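Local structure of cytochrome P450 (Novosphingobium aromaticivorans, 3OFT) at residues D265-R277 with P321-H335. The protein is a haem-containing cytochrome P450, CYP101C1, a bacterial member of that largely helical superfamily. Numbering follows the deposited sequence.
Sequences DLIPAAADELMRR and PEEVRFDRGLAPIRH
One carboxylate oxygen, E273 OE2, gathers three donors and draws two arginines together, with R328 lying across R276 so that their guanidinium groups overlap only partly, each offset toward the rim of the other, the planes inclined by 40°. R328 NE reaches OE2 at 2.9 Å on its syn lone pair, the carboxylate lying nearly flush with that guanidinium. R325 N, 2.9 Å from E273 OE2, arrives out of the carboxylate plane on one side, on an almost straight line. R276 comes from the other side: its NH2 shares OE2, while its NE binds E273 OE1 at 2.9 Å. The shared anion probably offsets the closeness of the two positive groups. E273 achieves this with CG anti to its backbone N (chi1 -176°) and a bend at chi2 (64°) that brings the carboxylate to the backbone of R325 and to R328.

R276 faces two ways. Its NH1 meets P321 O at 2.9 Å, on a lone pair, and NH2 reaches the same carbonyl from above, whereas its CG sits over one face of the H335 ring, 3.8 Å from the centroid. R328 is also held by bonds from its NH groups to the carbonyls of E323, E319 and A320, which fix its rotation.

The pairing continues along the helix in both directions. R277 NE bonds E322 O at 2.8 Å, and the E322 CG covers its guanidinium face; the E322 carboxylate itself pairs with K31. V324 packs its CG1 3.6 Å from E273 CG. Towards the helix start, F326 turns its ring edge to A269, CD1 lying 3.9 Å from CB, with L259 of helix 254-262 alongside.

Glutamate and arginine three residues apart on helix 267-277 form the ExxR motif of the P450 K helix; with R328 from the meander loop, they build the E-R-R triad characteristic of the P450 fold.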
ATOM      1  N   ASP A 265      -6.295  -5.354 -24.516  1.00 12.72           N
ATOM      2  CA  ASP A 265      -5.523  -4.108 -24.699  1.00 11.96           C
ATOM      3  C   ASP A 265      -5.972  -2.931 -23.796  1.00 11.19           C
ATOM      4  O   ASP A 265      -5.279  -1.925 -23.727  1.00 11.44           O
ATOM      5  CB  ASP A 265      -5.533  -3.678 -26.188  1.00 12.81           C
ATOM      6  CG  ASP A 265      -6.961  -3.499 -26.763  1.00 15.83           C
ATOM      7  OD1 ASP A 265      -7.812  -4.428 -26.595  1.00 15.84           O
ATOM      8  OD2 ASP A 265      -7.254  -2.434 -27.391  1.00 16.11           O
ATOM      9  N   LEU A 266      -7.122  -3.063 -23.126  1.00 10.14           N
ATOM     10  CA  LEU A 266      -7.637  -2.111 -22.145  1.00 11.11           C
ATOM     11  C   LEU A 266      -7.199  -2.445 -20.728  1.00  9.87           C
ATOM     12  O   LEU A 266      -7.495  -1.706 -19.805  1.00 10.01           O
ATOM     13  CB  LEU A 266      -9.164  -2.121 -22.134  1.00 11.38           C
ATOM     14  CG  LEU A 266     -10.055  -1.061 -22.784  1.00 17.12           C
ATOM     15  CD1 LEU A 266      -9.324   0.036 -23.474  1.00 18.32           C
ATOM     16  CD2 LEU A 266     -11.219  -1.601 -23.598  1.00 17.42           C
ATOM     17  N   ILE A 267      -6.525  -3.564 -20.552  1.00  9.50           N
ATOM     18  CA  ILE A 267      -6.029  -3.898 -19.187  1.00  9.34           C
ATOM     19  C   ILE A 267      -5.115  -2.834 -18.552  1.00  9.96           C
ATOM     20  O   ILE A 267      -5.321  -2.501 -17.379  1.00  8.92           O
ATOM     21  CB  ILE A 267      -5.462  -5.358 -19.133  1.00 10.40           C
ATOM     22  CG1 ILE A 267      -6.623  -6.345 -19.157  1.00 11.48           C
ATOM     23  CG2 ILE A 267      -4.435  -5.577 -17.945  1.00  8.41           C
ATOM     24  CD1 ILE A 267      -6.158  -7.833 -19.438  1.00 12.85           C
ATOM     25  N   PRO A 268      -4.123  -2.278 -19.298  1.00  9.69           N
ATOM     26  CA  PRO A 268      -3.279  -1.267 -18.618  1.00 10.27           C
ATOM     27  C   PRO A 268      -4.102  -0.064 -18.160  1.00 10.32           C
ATOM     28  O   PRO A 268      -3.936   0.413 -17.017  1.00 11.03           O
ATOM     29  CB  PRO A 268      -2.242  -0.877 -19.699  1.00  9.30           C
ATOM     30  CG  PRO A 268      -2.093  -2.191 -20.490  1.00 11.53           C
ATOM     31  CD  PRO A 268      -3.516  -2.742 -20.565  1.00 11.52           C
ATOM     32  N   ALA A 269      -4.986   0.426 -19.031  1.00 10.46           N
ATOM     33  CA  ALA A 269      -5.799   1.558 -18.678  1.00 10.59           C
ATOM     34  C   ALA A 269      -6.757   1.214 -17.530  1.00 11.85           C
ATOM     35  O   ALA A 269      -6.985   2.064 -16.658  1.00 12.19           O
ATOM     36  CB  ALA A 269      -6.550   2.135 -19.879  1.00 12.64           C
ATOM     37  N   ALA A 270      -7.256  -0.031 -17.497  1.00 10.58           N
ATOM     38  CA  ALA A 270      -8.167  -0.445 -16.417  1.00 12.07           C
ATOM     39  C   ALA A 270      -7.367  -0.532 -15.095  1.00 11.41           C
ATOM     40  O   ALA A 270      -7.882  -0.152 -14.049  1.00 11.56           O
ATOM     41  CB  ALA A 270      -8.865  -1.786 -16.743  1.00 10.82           C
ATOM     42  N   ALA A 271      -6.104  -0.960 -15.163  1.00 11.01           N
ATOM     43  CA  ALA A 271      -5.281  -1.062 -13.954  1.00 11.10           C
ATOM     44  C   ALA A 271      -5.083   0.306 -13.357  1.00 10.34           C
ATOM     45  O   ALA A 271      -5.239   0.455 -12.162  1.00  9.74           O
ATOM     46  CB  ALA A 271      -3.949  -1.746 -14.201  1.00 10.91           C
ATOM     47  N   ASP A 272      -4.818   1.318 -14.184  1.00 10.58           N
ATOM     48  CA  ASP A 272      -4.672   2.683 -13.682  1.00 10.75           C
ATOM     49  C   ASP A 272      -5.947   3.254 -13.059  1.00  9.98           C
ATOM     50  O   ASP A 272      -5.883   3.916 -12.023  1.00  9.39           O
ATOM     51  CB  ASP A 272      -4.173   3.624 -14.787  1.00 11.63           C
ATOM     52  CG  ASP A 272      -2.721   3.388 -15.166  1.00 15.03           C
ATOM     53  OD1 ASP A 272      -1.925   2.808 -14.399  1.00 16.11           O
ATOM     54  OD2 ASP A 272      -2.360   3.807 -16.264  1.00 17.84           O
ATOM     55  N   GLU A 273      -7.092   3.043 -13.716  1.00  8.58           N
ATOM     56  CA  GLU A 273      -8.386   3.516 -13.255  1.00  8.62           C
ATOM     57  C   GLU A 273      -8.810   2.772 -11.979  1.00  8.06           C
ATOM     58  O   GLU A 273      -9.298   3.389 -11.049  1.00  7.51           O
ATOM     59  CB  GLU A 273      -9.461   3.428 -14.392  1.00  9.15           C
ATOM     60  CG  GLU A 273     -10.828   3.992 -14.035  1.00 12.85           C
ATOM     61  CD  GLU A 273     -10.854   5.516 -13.743  1.00 12.14           C
ATOM     62  OE1 GLU A 273      -9.796   6.188 -13.684  1.00 14.08           O
ATOM     63  OE2 GLU A 273     -11.962   6.024 -13.543  1.00 14.38           O
ATOM     64  N   LEU A 274      -8.589   1.468 -11.901  1.00  8.13           N
ATOM     65  CA  LEU A 274      -8.938   0.733 -10.657  1.00  8.80           C
ATOM     66  C   LEU A 274      -8.055   1.153  -9.463  1.00  8.27           C
ATOM     67  O   LEU A 274      -8.535   1.247  -8.324  1.00  9.17           O
ATOM     68  CB  LEU A 274      -8.822  -0.779 -10.880  1.00  7.34           C
ATOM     69  CG  LEU A 274      -9.880  -1.250 -11.891  1.00 11.07           C
ATOM     70  CD1 LEU A 274      -9.704  -2.714 -12.309  1.00 13.54           C
ATOM     71  CD2 LEU A 274     -11.286  -0.985 -11.369  1.00 10.63           C
ATOM     72  N   MET A 275      -6.785   1.410  -9.742  1.00  8.48           N
ATOM     73  CA  MET A 275      -5.851   1.894  -8.686  1.00  7.91           C
ATOM     74  C   MET A 275      -6.256   3.276  -8.173  1.00  8.30           C
ATOM     75  O   MET A 275      -6.165   3.553  -6.977  1.00  8.33           O
ATOM     76  CB  MET A 275      -4.389   1.837  -9.131  1.00  9.31           C
ATOM     77  CG  MET A 275      -3.947   0.393  -9.401  1.00  8.88           C
ATOM     78  SD  MET A 275      -2.307   0.151 -10.144  1.00 14.93           S
ATOM     79  CE  MET A 275      -1.292   0.520  -8.722  1.00 13.51           C
ATOM     80  N   ARG A 276      -6.771   4.117  -9.055  1.00  7.62           N
ATOM     81  CA  ARG A 276      -7.285   5.436  -8.680  1.00  8.12           C
ATOM     82  C   ARG A 276      -8.565   5.247  -7.871  1.00  6.97           C
ATOM     83  O   ARG A 276      -8.807   5.977  -6.902  1.00  6.61           O
ATOM     84  CB  ARG A 276      -7.601   6.263  -9.965  1.00  7.39           C
ATOM     85  CG  ARG A 276      -8.058   7.664  -9.675  1.00  8.75           C
ATOM     86  CD  ARG A 276      -8.965   8.236 -10.790  1.00 11.59           C
ATOM     87  NE  ARG A 276     -10.172   7.413 -11.068  1.00 10.10           N
ATOM     88  CZ  ARG A 276     -11.308   7.447 -10.369  1.00  9.47           C
ATOM     89  NH1 ARG A 276     -11.443   8.195  -9.269  1.00  8.74           N
ATOM     90  NH2 ARG A 276     -12.331   6.667 -10.747  1.00 10.65           N
ATOM     91  N   ARG A 277      -9.387   4.278  -8.291  1.00  7.10           N
ATOM     92  CA  ARG A 277     -10.764   4.128  -7.747  1.00  7.63           C
ATOM     93  C   ARG A 277     -10.774   3.543  -6.330  1.00  7.26           C
ATOM     94  O   ARG A 277     -11.683   3.834  -5.541  1.00  7.03           O
ATOM     95  CB  ARG A 277     -11.587   3.193  -8.672  1.00  7.47           C
ATOM     96  CG  ARG A 277     -13.006   2.798  -8.185  1.00  8.37           C
ATOM     97  CD  ARG A 277     -13.947   4.009  -7.975  1.00 12.52           C
ATOM     98  NE  ARG A 277     -15.247   3.564  -7.417  1.00 11.79           N
ATOM     99  CZ  ARG A 277     -15.494   3.332  -6.129  1.00 11.86           C
ATOM    100  NH1 ARG A 277     -14.534   3.437  -5.222  1.00 10.53           N
ATOM    101  NH2 ARG A 277     -16.696   2.906  -5.753  1.00 12.77           N
ATOM    102  N   PRO A 321     -16.078  10.712  -9.039  1.00 15.46           N
ATOM    103  CA  PRO A 321     -14.884   9.934  -8.636  1.00 14.61           C
ATOM    104  C   PRO A 321     -15.159   8.434  -8.451  1.00 13.51           C
ATOM    105  O   PRO A 321     -14.245   7.632  -8.571  1.00 12.60           O
ATOM    106  CB  PRO A 321     -14.479  10.596  -7.298  1.00 14.47           C
ATOM    107  CG  PRO A 321     -15.753  11.198  -6.785  1.00 17.55           C
ATOM    108  CD  PRO A 321     -16.489  11.681  -8.007  1.00 14.94           C
ATOM    109  N   GLU A 322     -16.403   8.042  -8.170  1.00 13.49           N
ATOM    110  CA  GLU A 322     -16.706   6.639  -7.965  1.00 14.32           C
ATOM    111  C   GLU A 322     -16.978   5.848  -9.275  1.00 15.48           C
ATOM    112  O   GLU A 322     -17.081   4.613  -9.258  1.00 15.52           O
ATOM    113  CB  GLU A 322     -17.806   6.449  -6.913  1.00 15.79           C
ATOM    114  CG  GLU A 322     -17.264   6.649  -5.499  1.00 17.71           C
ATOM    115  CD  GLU A 322     -18.296   6.508  -4.427  1.00 25.97           C
ATOM    116  OE1 GLU A 322     -18.017   6.962  -3.298  1.00 27.95           O
ATOM    117  OE2 GLU A 322     -19.377   5.930  -4.697  1.00 28.77           O
ATOM    118  N   GLU A 323     -17.054   6.549 -10.400  1.00 16.07           N
ATOM    119  CA  GLU A 323     -17.183   5.885 -11.714  1.00 16.38           C
ATOM    120  C   GLU A 323     -15.821   5.410 -12.206  1.00 15.96           C
ATOM    121  O   GLU A 323     -14.833   6.140 -12.118  1.00 15.67           O
ATOM    122  CB  GLU A 323     -17.836   6.836 -12.755  1.00 16.91           C
ATOM    123  CG  GLU A 323     -19.210   7.349 -12.325  1.00 19.49           C
ATOM    124  CD  GLU A 323     -19.938   8.201 -13.384  1.00 24.82           C
ATOM    125  OE1 GLU A 323     -19.473   8.317 -14.534  1.00 27.63           O
ATOM    126  OE2 GLU A 323     -20.998   8.769 -13.051  1.00 29.02           O
ATOM    127  N   VAL A 324     -15.761   4.183 -12.700  1.00 15.23           N
ATOM    128  CA  VAL A 324     -14.567   3.649 -13.326  1.00 16.04           C
ATOM    129  C   VAL A 324     -14.769   4.037 -14.795  1.00 17.07           C
ATOM    130  O   VAL A 324     -15.706   3.546 -15.437  1.00 17.68           O
ATOM    131  CB  VAL A 324     -14.495   2.105 -13.171  1.00 16.68           C
ATOM    132  CG1 VAL A 324     -13.370   1.485 -14.019  1.00 15.84           C
ATOM    133  CG2 VAL A 324     -14.317   1.731 -11.669  1.00 18.30           C
ATOM    134  N   ARG A 325     -13.929   4.932 -15.302  1.00 16.25           N
ATOM    135  CA  ARG A 325     -14.055   5.409 -16.690  1.00 16.47           C
ATOM    136  C   ARG A 325     -12.744   5.749 -17.328  1.00 15.81           C
ATOM    137  O   ARG A 325     -11.767   5.999 -16.636  1.00 15.50           O
ATOM    138  CB  ARG A 325     -15.001   6.594 -16.795  1.00 18.14           C
ATOM    139  CG  ARG A 325     -14.829   7.649 -15.794  1.00 18.11           C
ATOM    140  CD  ARG A 325     -16.067   8.538 -15.820  1.00 24.86           C
ATOM    141  NE  ARG A 325     -16.225   9.161 -17.138  1.00 27.15           N
ATOM    142  CZ  ARG A 325     -17.370   9.279 -17.800  1.00 29.99           C
ATOM    143  NH1 ARG A 325     -18.514   8.806 -17.290  1.00 31.42           N
ATOM    144  NH2 ARG A 325     -17.374   9.873 -18.990  1.00 31.16           N
ATOM    145  N   PHE A 326     -12.736   5.745 -18.661  1.00 14.36           N
ATOM    146  CA  PHE A 326     -11.495   5.688 -19.417  1.00 14.82           C
ATOM    147  C   PHE A 326     -11.173   7.019 -20.086  1.00 14.05           C
ATOM    148  O   PHE A 326     -10.244   7.097 -20.860  1.00 16.15           O
ATOM    149  CB  PHE A 326     -11.638   4.622 -20.514  1.00 13.97           C
ATOM    150  CG  PHE A 326     -11.632   3.207 -19.996  1.00 16.57           C
ATOM    151  CD1 PHE A 326     -10.421   2.546 -19.768  1.00 19.20           C
ATOM    152  CD2 PHE A 326     -12.824   2.533 -19.753  1.00 18.72           C
ATOM    153  CE1 PHE A 326     -10.407   1.213 -19.282  1.00 19.33           C
ATOM    154  CE2 PHE A 326     -12.828   1.213 -19.277  1.00 20.36           C
ATOM    155  CZ  PHE A 326     -11.606   0.558 -19.034  1.00 18.40           C
ATOM    156  N   ASP A 327     -11.996   8.020 -19.853  1.00 15.10           N
ATOM    157  CA  ASP A 327     -11.840   9.323 -20.529  1.00 15.39           C
ATOM    158  C   ASP A 327     -11.319  10.409 -19.591  1.00 15.39           C
ATOM    159  O   ASP A 327     -11.481  11.604 -19.863  1.00 14.35           O
ATOM    160  CB  ASP A 327     -13.179   9.760 -21.137  1.00 16.65           C
ATOM    161  CG  ASP A 327     -14.297   9.919 -20.096  1.00 19.08           C
ATOM    162  OD1 ASP A 327     -15.389  10.375 -20.496  1.00 24.12           O
ATOM    163  OD2 ASP A 327     -14.137   9.556 -18.902  1.00 19.83           O
ATOM    164  N   ARG A 328     -10.691  10.013 -18.483  1.00 13.89           N
ATOM    165  CA  ARG A 328     -10.183  11.014 -17.539  1.00 15.07           C
ATOM    166  C   ARG A 328      -8.867  11.656 -17.969  1.00 16.28           C
ATOM    167  O   ARG A 328      -8.553  12.759 -17.519  1.00 17.30           O
ATOM    168  CB  ARG A 328      -9.966  10.394 -16.159  1.00 14.04           C
ATOM    169  CG  ARG A 328     -11.260   9.884 -15.515  1.00 14.64           C
ATOM    170  CD  ARG A 328     -11.014   9.469 -14.046  1.00 12.77           C
ATOM    171  NE  ARG A 328     -12.215   8.867 -13.491  1.00  9.16           N
ATOM    172  CZ  ARG A 328     -13.184   9.552 -12.883  1.00 10.24           C
ATOM    173  NH1 ARG A 328     -13.091  10.863 -12.699  1.00  9.83           N
ATOM    174  NH2 ARG A 328     -14.235   8.915 -12.413  1.00 11.20           N
ATOM    175  N   GLY A 329      -8.059  10.955 -18.756  1.00 15.73           N
ATOM    176  CA  GLY A 329      -6.765  11.517 -19.177  1.00 17.27           C
ATOM    177  C   GLY A 329      -5.901  11.897 -17.971  1.00 18.71           C
ATOM    178  O   GLY A 329      -5.211  12.924 -17.960  1.00 18.38           O
ATOM    179  N   LEU A 330      -5.970  11.080 -16.925  1.00 18.33           N
ATOM    180  CA  LEU A 330      -5.373  11.423 -15.633  1.00 18.31           C
ATOM    181  C   LEU A 330      -4.090  10.639 -15.432  1.00 17.47           C
ATOM    182  O   LEU A 330      -4.160   9.422 -15.273  1.00 18.01           O
ATOM    183  CB  LEU A 330      -6.363  10.996 -14.555  1.00 18.59           C
ATOM    184  CG  LEU A 330      -6.826  11.900 -13.415  1.00 21.81           C
ATOM    185  CD1 LEU A 330      -6.920  11.071 -12.130  1.00 19.30           C
ATOM    186  CD2 LEU A 330      -6.043  13.212 -13.221  1.00 20.08           C
ATOM    187  N   ALA A 331      -2.915  11.281 -15.457  1.00 16.90           N
ATOM    188  CA  ALA A 331      -1.691  10.565 -15.055  1.00 17.05           C
ATOM    189  C   ALA A 331      -1.780  10.076 -13.575  1.00 15.89           C
ATOM    190  O   ALA A 331      -2.317  10.801 -12.703  1.00 16.24           O
ATOM    191  CB  ALA A 331      -0.431  11.445 -15.270  1.00 16.78           C
ATOM    192  N   PRO A 332      -1.265   8.862 -13.291  1.00 16.09           N
ATOM    193  CA  PRO A 332      -1.365   8.314 -11.924  1.00 15.52           C
ATOM    194  C   PRO A 332      -0.773   9.259 -10.855  1.00 13.26           C
ATOM    195  O   PRO A 332      -1.267   9.314  -9.755  1.00 12.16           O
ATOM    196  CB  PRO A 332      -0.556   7.033 -12.023  1.00 16.57           C
ATOM    197  CG  PRO A 332      -0.869   6.562 -13.452  1.00 17.52           C
ATOM    198  CD  PRO A 332      -0.758   7.847 -14.239  1.00 16.60           C
ATOM    199  N   ILE A 333       0.271  10.000 -11.206  1.00 12.89           N
ATOM    200  CA  ILE A 333       0.855  10.987 -10.290  1.00 13.50           C
ATOM    201  C   ILE A 333      -0.123  12.066  -9.837  1.00 12.82           C
ATOM    202  O   ILE A 333       0.061  12.649  -8.760  1.00 12.19           O
ATOM    203  CB  ILE A 333       2.210  11.552 -10.874  1.00 14.74           C
ATOM    204  CG1 ILE A 333       3.180  11.989  -9.754  1.00 15.47           C
ATOM    205  CG2 ILE A 333       1.964  12.594 -11.932  1.00 15.00           C
ATOM    206  CD1 ILE A 333       4.651  12.029 -10.200  1.00 20.31           C
ATOM    207  N   ARG A 334      -1.187  12.318 -10.612  1.00 12.74           N
ATOM    208  CA  ARG A 334      -2.137  13.379 -10.261  1.00 13.22           C
ATOM    209  C   ARG A 334      -3.137  12.982  -9.181  1.00 12.43           C
ATOM    210  O   ARG A 334      -3.835  13.834  -8.637  1.00 11.39           O
ATOM    211  CB  ARG A 334      -2.860  13.924 -11.491  1.00 15.24           C
ATOM    212  CG  ARG A 334      -1.935  14.890 -12.282  1.00 22.36           C
ATOM    213  CD  ARG A 334      -2.566  15.339 -13.582  1.00 31.95           C
ATOM    214  NE  ARG A 334      -3.648  16.306 -13.376  1.00 37.73           N
ATOM    215  CZ  ARG A 334      -4.582  16.615 -14.282  1.00 39.75           C
ATOM    216  NH1 ARG A 334      -4.598  16.022 -15.470  1.00 40.88           N
ATOM    217  NH2 ARG A 334      -5.510  17.520 -13.992  1.00 40.23           N
ATOM    218  N   HIS A 335      -3.206  11.700  -8.858  1.00  9.94           N
ATOM    219  CA  HIS A 335      -3.994  11.321  -7.688  1.00  9.19           C
ATOM    220  C   HIS A 335      -3.040  10.794  -6.607  1.00  8.47           C
ATOM    221  O   HIS A 335      -1.810  10.886  -6.744  1.00  7.75           O
ATOM    222  CB  HIS A 335      -5.133  10.341  -8.045  1.00  7.64           C
ATOM    223  CG  HIS A 335      -4.661   9.035  -8.623  1.00  8.07           C
ATOM    224  ND1 HIS A 335      -4.139   8.024  -7.851  1.00 11.62           N
ATOM    225  CD2 HIS A 335      -4.699   8.561  -9.886  1.00  9.64           C
ATOM    226  CE1 HIS A 335      -3.808   7.002  -8.628  1.00 14.42           C
ATOM    227  NE2 HIS A 335      -4.179   7.287  -9.862  1.00 10.94           N
TER
HETATM  228  O   HOH W   1     -19.427   3.193  -7.205  1.00 44.28           O